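Local coordinates for phosphonopyruvate hydrolase (Variovorax sp., PDB 2HJP) that hydrolyses phosphonopyruvate to pyruvate and phosphate, cleaving its carbon-phosphorus bond with the help of a divalent metal ion, at the interface of chains A and B and the interface of chains A and C. Coordinates in Å, arbitrary orientation; residue numbers count along the deposited sequence, not the author numbering. Chains: chain A/B/C, Phosphonopyruvate hydrolase.

Contact 1: the interface of chains A and B. Residues chain A 44, 236, 239-240; chain B 267-269, 272.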
loop_
_atom_site.group_PDB
_atom_site.type_symbol
_atom_site.label_atom_id
_atom_site.label_comp_id
_atom_site.label_asym_id
_atom_site.label_seq_id
_atom_site.Cartn_x
_atom_site.Cartn_y
_atom_site.Cartn_z
ATOM N N PHE A 44 8.085 -17.226 3.894
ATOM C CA PHE A 44 9.413 -17.238 4.463
ATOM C C PHE A 44 10.315 -16.348 3.577
ATOM O O PHE A 44 11.084 -15.470 4.073
ATOM C CB PHE A 44 9.967 -18.694 4.467
ATOM C CG PHE A 44 11.401 -18.772 4.961
ATOM C CD1 PHE A 44 11.670 -18.753 6.321
ATOM C CD2 PHE A 44 12.458 -18.768 4.059
ATOM C CE1 PHE A 44 13.019 -18.724 6.783
ATOM C CE2 PHE A 44 13.766 -18.745 4.495
ATOM C CZ PHE A 44 14.041 -18.721 5.891
ATOM N N ASN A 236 12.616 -22.277 -0.432
ATOM C CA ASN A 236 13.330 -21.010 -0.174
ATOM C C ASN A 236 14.697 -20.888 -0.858
ATOM O O ASN A 236 15.563 -20.149 -0.402
ATOM C CB ASN A 236 13.508 -20.860 1.382
ATOM C CG ASN A 236 14.233 -22.086 2.041
ATOM O OD1 ASN A 236 14.961 -22.803 1.375
ATOM N ND2 ASN A 236 14.003 -22.303 3.367
ATOM N N ILE A 239 15.705 -17.144 -2.329
ATOM C CA ILE A 239 16.282 -16.107 -1.433
ATOM C C ILE A 239 17.716 -16.547 -0.976
ATOM O O ILE A 239 18.642 -15.725 -0.776
ATOM C CB ILE A 239 15.318 -15.808 -0.184
ATOM C CG1 ILE A 239 15.771 -14.537 0.536
ATOM C CG2 ILE A 239 15.290 -16.971 0.761
ATOM C CD1 ILE A 239 15.497 -13.243 -0.222
ATOM N N ARG A 240 17.896 -17.852 -0.863
ATOM C CA ARG A 240 19.166 -18.379 -0.410
ATOM C C ARG A 240 20.191 -18.134 -1.474
ATOM O O ARG A 240 21.265 -17.618 -1.157
ATOM C CB ARG A 240 19.068 -19.870 0.001
ATOM C CG ARG A 240 18.498 -20.016 1.403
ATOM C CD ARG A 240 17.863 -21.456 1.589
ATOM N NE ARG A 240 18.927 -22.467 1.793
ATOM C CZ ARG A 240 18.733 -23.763 1.624
ATOM N NH1 ARG A 240 17.486 -24.217 1.260
ATOM N NH2 ARG A 240 19.785 -24.558 1.733
ATOM N N PRO B 267 23.613 -20.612 0.873
ATOM C CA PRO B 267 23.748 -20.196 2.274
ATOM C C PRO B 267 22.648 -21.110 2.942
ATOM O O PRO B 267 21.627 -21.468 2.293
ATOM C CB PRO B 267 23.286 -18.723 2.251
ATOM C CG PRO B 267 23.830 -18.242 0.910
ATOM C CD PRO B 267 23.521 -19.450 -0.047
ATOM N N SER B 268 22.810 -21.465 4.207
ATOM C CA SER B 268 21.847 -22.358 4.865
ATOM C C SER B 268 20.569 -21.622 5.263
ATOM O O SER B 268 20.575 -20.391 5.327
ATOM C CB SER B 268 22.420 -22.896 6.171
ATOM O OG SER B 268 22.592 -21.816 7.105
ATOM N N VAL B 269 19.491 -22.374 5.525
ATOM C CA VAL B 269 18.268 -21.752 6.014
ATOM C C VAL B 269 18.580 -21.057 7.324
ATOM O O VAL B 269 18.107 -19.938 7.591
ATOM C CB VAL B 269 17.173 -22.781 6.234
ATOM C CG1 VAL B 269 15.899 -22.119 6.875
ATOM C CG2 VAL B 269 16.844 -23.407 4.934
ATOM N N ILE B 272 19.798 -17.526 6.787
ATOM C CA ILE B 272 18.748 -16.540 6.452
ATOM C C ILE B 272 17.956 -16.195 7.732
ATOM O O ILE B 272 17.603 -15.003 7.986
ATOM C CB ILE B 272 17.777 -17.131 5.404
ATOM C CG1 ILE B 272 18.584 -17.647 4.215
ATOM C CG2 ILE B 272 16.749 -16.047 4.973
ATOM C CD1 ILE B 272 17.801 -18.524 3.242
#
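Helix 269-275 of chain B and the loop just before it come down on the start of helix 237-256 of chain A, with A:Arg240 meeting B:Pro267, and on A:Phe44 of helix 43-49. The arginine carries the polar link. Its NE gives a nearly straight hydrogen bond to the backbone oxygen B:Pro267 O at 2.9 Å, in the plane of both the carbonyl and the guanidinium group. On the same chain, NH1 of A:Arg240 bonds OD1 of the A:Asn236 amide at 2.9 Å, so two acceptors at its edge fix how the guanidinium is turned. The bend of the arginine chain at chi3 (77°) swings that flat group under B:Val269, whose CG2 methyl lies over one face, 3.8 Å from CZ and offset toward the rim. CG2 also reaches ND2 of A:Asn236 at 3.4 Å. B:Ile272 splits its branches: CG2 comes in at the rim of the A:Phe44 ring, above its plane, 3.9 Å from CZ, while CD1 is turned toward A:Ile239 CG2, though its exact place is doubtful, since it is modelled too close to A:Arg240 CG. The site joins two subunits, probably those of the homodimer, beside A:Phe44, a substrate-binding residue.

Contact 2: the interface of chains A and C. Residues chain A 89-90, 136-137, 140; chain C 284, 288-290.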
loop_
_atom_site.group_PDB
_atom_site.type_symbol
_atom_site.label_atom_id
_atom_site.label_comp_id
_atom_site.label_asym_id
_atom_site.label_seq_id
_atom_site.Cartn_x
_atom_site.Cartn_y
_atom_site.Cartn_z
ATOM N N ALA A 89 -11.791 -18.631 10.813
ATOM C CA ALA A 89 -12.547 -18.903 9.575
ATOM C C ALA A 89 -13.212 -17.671 9.019
ATOM O O ALA A 89 -13.404 -17.560 7.802
ATOM C CB ALA A 89 -13.620 -20.039 9.804
ATOM N N VAL A 90 -13.584 -16.725 9.875
ATOM C CA VAL A 90 -14.222 -15.528 9.339
ATOM C C VAL A 90 -13.169 -14.728 8.522
ATOM O O VAL A 90 -13.467 -14.298 7.422
ATOM C CB VAL A 90 -14.803 -14.672 10.448
ATOM C CG1 VAL A 90 -15.344 -13.347 9.860
ATOM C CG2 VAL A 90 -15.924 -15.446 11.173
ATOM N N GLY A 136 -13.405 -26.070 9.791
ATOM C CA GLY A 136 -14.215 -24.867 9.510
ATOM C C GLY A 136 -13.475 -23.853 8.600
ATOM O O GLY A 136 -14.044 -23.202 7.706
ATOM N N LYS A 137 -12.194 -23.665 8.883
ATOM C CA LYS A 137 -11.373 -22.743 8.076
ATOM C C LYS A 137 -11.225 -23.168 6.600
ATOM O O LYS A 137 -11.311 -22.367 5.670
ATOM C CB LYS A 137 -10.024 -22.598 8.778
ATOM C CG LYS A 137 -10.180 -21.779 10.091
ATOM C CD LYS A 137 -8.915 -21.821 10.923
ATOM C CE LYS A 137 -7.848 -20.926 10.316
ATOM N NZ LYS A 137 -6.738 -20.561 11.301
ATOM N N ALA A 140 -14.569 -22.713 4.959
ATOM C CA ALA A 140 -14.760 -21.262 4.675
ATOM C C ALA A 140 -13.972 -20.867 3.402
ATOM O O ALA A 140 -14.460 -20.040 2.597
ATOM C CB ALA A 140 -14.276 -20.383 5.873
ATOM N N VAL C 284 -21.445 -16.272 7.980
ATOM C CA VAL C 284 -20.140 -16.906 7.863
ATOM C C VAL C 284 -19.678 -17.493 9.219
ATOM O O VAL C 284 -19.226 -18.668 9.294
ATOM C CB VAL C 284 -19.109 -15.924 7.252
ATOM C CG1 VAL C 284 -17.636 -16.482 7.409
ATOM C CG2 VAL C 284 -19.363 -15.786 5.749
ATOM N N TYR C 288 -19.030 -21.436 9.619
ATOM C CA TYR C 288 -17.637 -21.858 9.529
ATOM C C TYR C 288 -16.749 -21.694 10.770
ATOM O O TYR C 288 -15.650 -22.210 10.776
ATOM C CB TYR C 288 -16.942 -21.169 8.326
ATOM C CG TYR C 288 -17.612 -21.395 6.987
ATOM C CD1 TYR C 288 -18.366 -20.367 6.372
ATOM C CD2 TYR C 288 -17.644 -22.695 6.395
ATOM C CE1 TYR C 288 -19.147 -20.627 5.238
ATOM C CE2 TYR C 288 -18.446 -22.938 5.245
ATOM C CZ TYR C 288 -19.198 -21.893 4.692
ATOM O OH TYR C 288 -20.074 -22.142 3.639
ATOM N N LEU C 289 -17.184 -20.946 11.785
ATOM C CA LEU C 289 -16.334 -20.772 12.961
ATOM C C LEU C 289 -16.683 -21.953 13.869
ATOM O O LEU C 289 -17.784 -22.021 14.432
ATOM C CB LEU C 289 -16.670 -19.463 13.665
ATOM C CG LEU C 289 -15.586 -18.468 14.062
ATOM C CD1 LEU C 289 -16.086 -17.737 15.307
ATOM C CD2 LEU C 289 -14.308 -19.096 14.360
ATOM N N LYS C 290 -15.765 -22.894 14.006
ATOM C CA LYS C 290 -16.015 -24.097 14.798
ATOM C C LYS C 290 -14.895 -24.436 15.760
ATOM O O LYS C 290 -15.022 -25.493 16.418
ATOM C CB LYS C 290 -16.200 -25.287 13.883
ATOM C CG LYS C 290 -17.220 -25.032 12.766
ATOM C CD LYS C 290 -17.418 -26.244 11.892
ATOM C CE LYS C 290 -18.758 -26.140 11.141
ATOM N NZ LYS C 290 -19.849 -25.718 12.083
ATOM O OXT LYS C 290 -13.920 -23.713 15.907
#
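The backbone oxygen C:Tyr288 O points at two small residues of chain A, standing 3.3 Å from A:Gly136 CA and beside the methyl group of A:Ala89; these are carbon-oxygen contacts. Glycine and alanine let the end of the C-chain helix come close to helices 89-102 and 131-144 at once. The ring of C:Tyr288 turns to the second of these helices. With chi1 at -56° its CG lies anti to the carbonyl carbon, and chi2 of 105° presents a flat face to A:Ala140. The CA of that alanine sits over this face, 3.8 Å from the ring centroid and displaced toward the rim, in a CH-pi contact. Its backbone nitrogen, A:Ala140 N, is 3.4 Å from CD2, while its methyl CB rests 3.7 Å from CG. At the root of the ring, C:Tyr288 CB packs 3.8 Å from A:Ala89 CB. One turn earlier on the C helix, the CG1 branch of C:Val284 reaches A:Val90 CA at 4.0 Å, and beyond the tyrosine CG of C:Leu289 meets the CG2 branch of A:Val90 at 4.2 Å, the two side chains slanting past each other. In the fold, the last helix of chain C, 278-288, and the chain end behind it lie across two outer helices of the alpha/beta barrel of chain A, an interface that may belong to the homotetramer.

Contact 3: the interface of chains A and B. Residues chain A 44, 47-48, 52, 54; chain B 26, 272, 276.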
loop_
_atom_site.group_PDB
_atom_site.type_symbol
_atom_site.label_atom_id
_atom_site.label_comp_id
_atom_site.label_asym_id
_atom_site.label_seq_id
_atom_site.Cartn_x
_atom_site.Cartn_y
_atom_site.Cartn_z
ATOM N N PHE A 44 8.085 -17.226 3.894
ATOM C CA PHE A 44 9.413 -17.238 4.463
ATOM C C PHE A 44 10.315 -16.348 3.577
ATOM O O PHE A 44 11.084 -15.470 4.073
ATOM C CB PHE A 44 9.967 -18.694 4.467
ATOM C CG PHE A 44 11.401 -18.772 4.961
ATOM C CD1 PHE A 44 11.670 -18.753 6.321
ATOM C CD2 PHE A 44 12.458 -18.768 4.059
ATOM C CE1 PHE A 44 13.019 -18.724 6.783
ATOM C CE2 PHE A 44 13.766 -18.745 4.495
ATOM C CZ PHE A 44 14.041 -18.721 5.891
ATOM N N SER A 47 9.221 -12.560 3.864
ATOM C CA SER A 47 9.639 -11.963 5.137
ATOM C C SER A 47 11.181 -11.905 5.188
ATOM O O SER A 47 11.754 -10.965 5.700
ATOM C CB SER A 47 9.056 -12.755 6.359
ATOM O OG SER A 47 9.566 -14.069 6.254
ATOM N N ALA A 48 11.871 -12.914 4.669
ATOM C CA ALA A 48 13.341 -12.873 4.713
ATOM C C ALA A 48 13.826 -11.665 3.901
ATOM O O ALA A 48 14.773 -10.956 4.304
ATOM C CB ALA A 48 13.942 -14.193 4.155
ATOM N N VAL A 52 12.787 -9.660 8.345
ATOM C CA VAL A 52 11.942 -9.854 9.540
ATOM C C VAL A 52 11.651 -11.361 9.632
ATOM O O VAL A 52 11.691 -12.073 8.604
ATOM C CB VAL A 52 10.619 -9.017 9.529
ATOM C CG1 VAL A 52 10.964 -7.544 9.540
ATOM C CG2 VAL A 52 9.671 -9.457 8.381
ATOM N N ASP A 54 9.821 -15.025 9.952
ATOM C CA ASP A 54 8.637 -15.648 9.347
ATOM C C ASP A 54 7.747 -16.089 10.561
ATOM O O ASP A 54 7.648 -17.271 10.837
ATOM C CB ASP A 54 9.093 -16.860 8.505
ATOM C CG ASP A 54 7.931 -17.568 7.788
ATOM O OD1 ASP A 54 8.067 -18.789 7.473
ATOM O OD2 ASP A 54 6.897 -16.902 7.550
ATOM N N LEU B 26 16.700 -6.732 2.933
ATOM C CA LEU B 26 17.705 -7.756 3.169
ATOM C C LEU B 26 19.022 -7.374 2.436
ATOM O O LEU B 26 20.104 -7.434 3.006
ATOM C CB LEU B 26 17.195 -9.179 2.747
ATOM C CG LEU B 26 18.175 -10.376 2.850
ATOM C CD1 LEU B 26 18.608 -10.564 4.264
ATOM C CD2 LEU B 26 17.564 -11.682 2.342
ATOM N N ILE B 272 19.798 -17.526 6.787
ATOM C CA ILE B 272 18.748 -16.540 6.452
ATOM C C ILE B 272 17.956 -16.195 7.732
ATOM O O ILE B 272 17.603 -15.003 7.986
ATOM C CB ILE B 272 17.777 -17.131 5.404
ATOM C CG1 ILE B 272 18.584 -17.647 4.215
ATOM C CG2 ILE B 272 16.749 -16.047 4.973
ATOM C CD1 ILE B 272 17.801 -18.524 3.242
ATOM N N GLN B 276 17.309 -12.467 9.332
ATOM C CA GLN B 276 15.969 -11.983 9.609
ATOM C C GLN B 276 15.784 -11.386 11.014
ATOM O O GLN B 276 14.723 -10.891 11.333
ATOM C CB GLN B 276 14.974 -13.142 9.436
ATOM C CG GLN B 276 14.577 -13.450 7.976
ATOM C CD GLN B 276 13.742 -14.748 7.938
ATOM O OE1 GLN B 276 14.191 -15.813 8.439
ATOM N NE2 GLN B 276 12.528 -14.668 7.384
HETATM O O HOH W 1 12.432 -16.541 10.068
#
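B:Gln276 pushes its side-chain amide between A:Phe44, A:Ala48 and A:Val52. OE1 stands above the plane of the phenyl ring, just outside the rim, 3.5 Å from A:Phe44 CE1, with the amide and ring planes 77° apart. On the other branch, NE2 lies 3.2 Å from the hydroxyl A:Ser47 OG and 3.0 Å from the backbone oxygen A:Val52 O, but its N-H is not aimed at that carbonyl, so the latter pair is no hydrogen bond. The extended chain (chi2 172°) carries the amide this deep, and its CG packs 3.5 Å from A:Ala48 CA. The methyl of A:Ala48 is held tightly by CG2 of B:Ile272, at 3.5 Å, while B:Leu26 rests against the carbonyl oxygen of the alanine. A bridging water takes the link further in: it sits 2.5 Å from OE1 of B:Gln276 and 3.0 Å from the backbone A:Asp54 N, in a nearly straight line with its N-H. In the second shell, A:Ser47 OG donates to A:Phe44 O from above the carbonyl plane, and OD1 of A:Asp54, the inferred nucleophile, lies at the ring edge of A:Phe44. Within the fold, the residue just after chain B helix 269-275 plugs against helix 43-49 and the loop leading to the active site of chain A.

Contacts 1 and 3 are neighbouring pieces of one two-fold interface, their C-alpha centres about 9 Å apart. They share A:Phe44 and B:Ile272, so helix 269-275 of one subunit packs against helix 43-49 of the other, which carries the substrate-binding A:Phe44, and the dimer may thereby steady the active site; the centre of contact 1 is about 11 Å from A:Asp54. Contact 2 belongs to a different pair of subunits, its C-alpha centre about 34 Å from that of contact 1 and about 30 Å from that of contact 3, and shares no residue with them. Both interfaces use C-terminal helices, which suits a tetramer assembled from dimers.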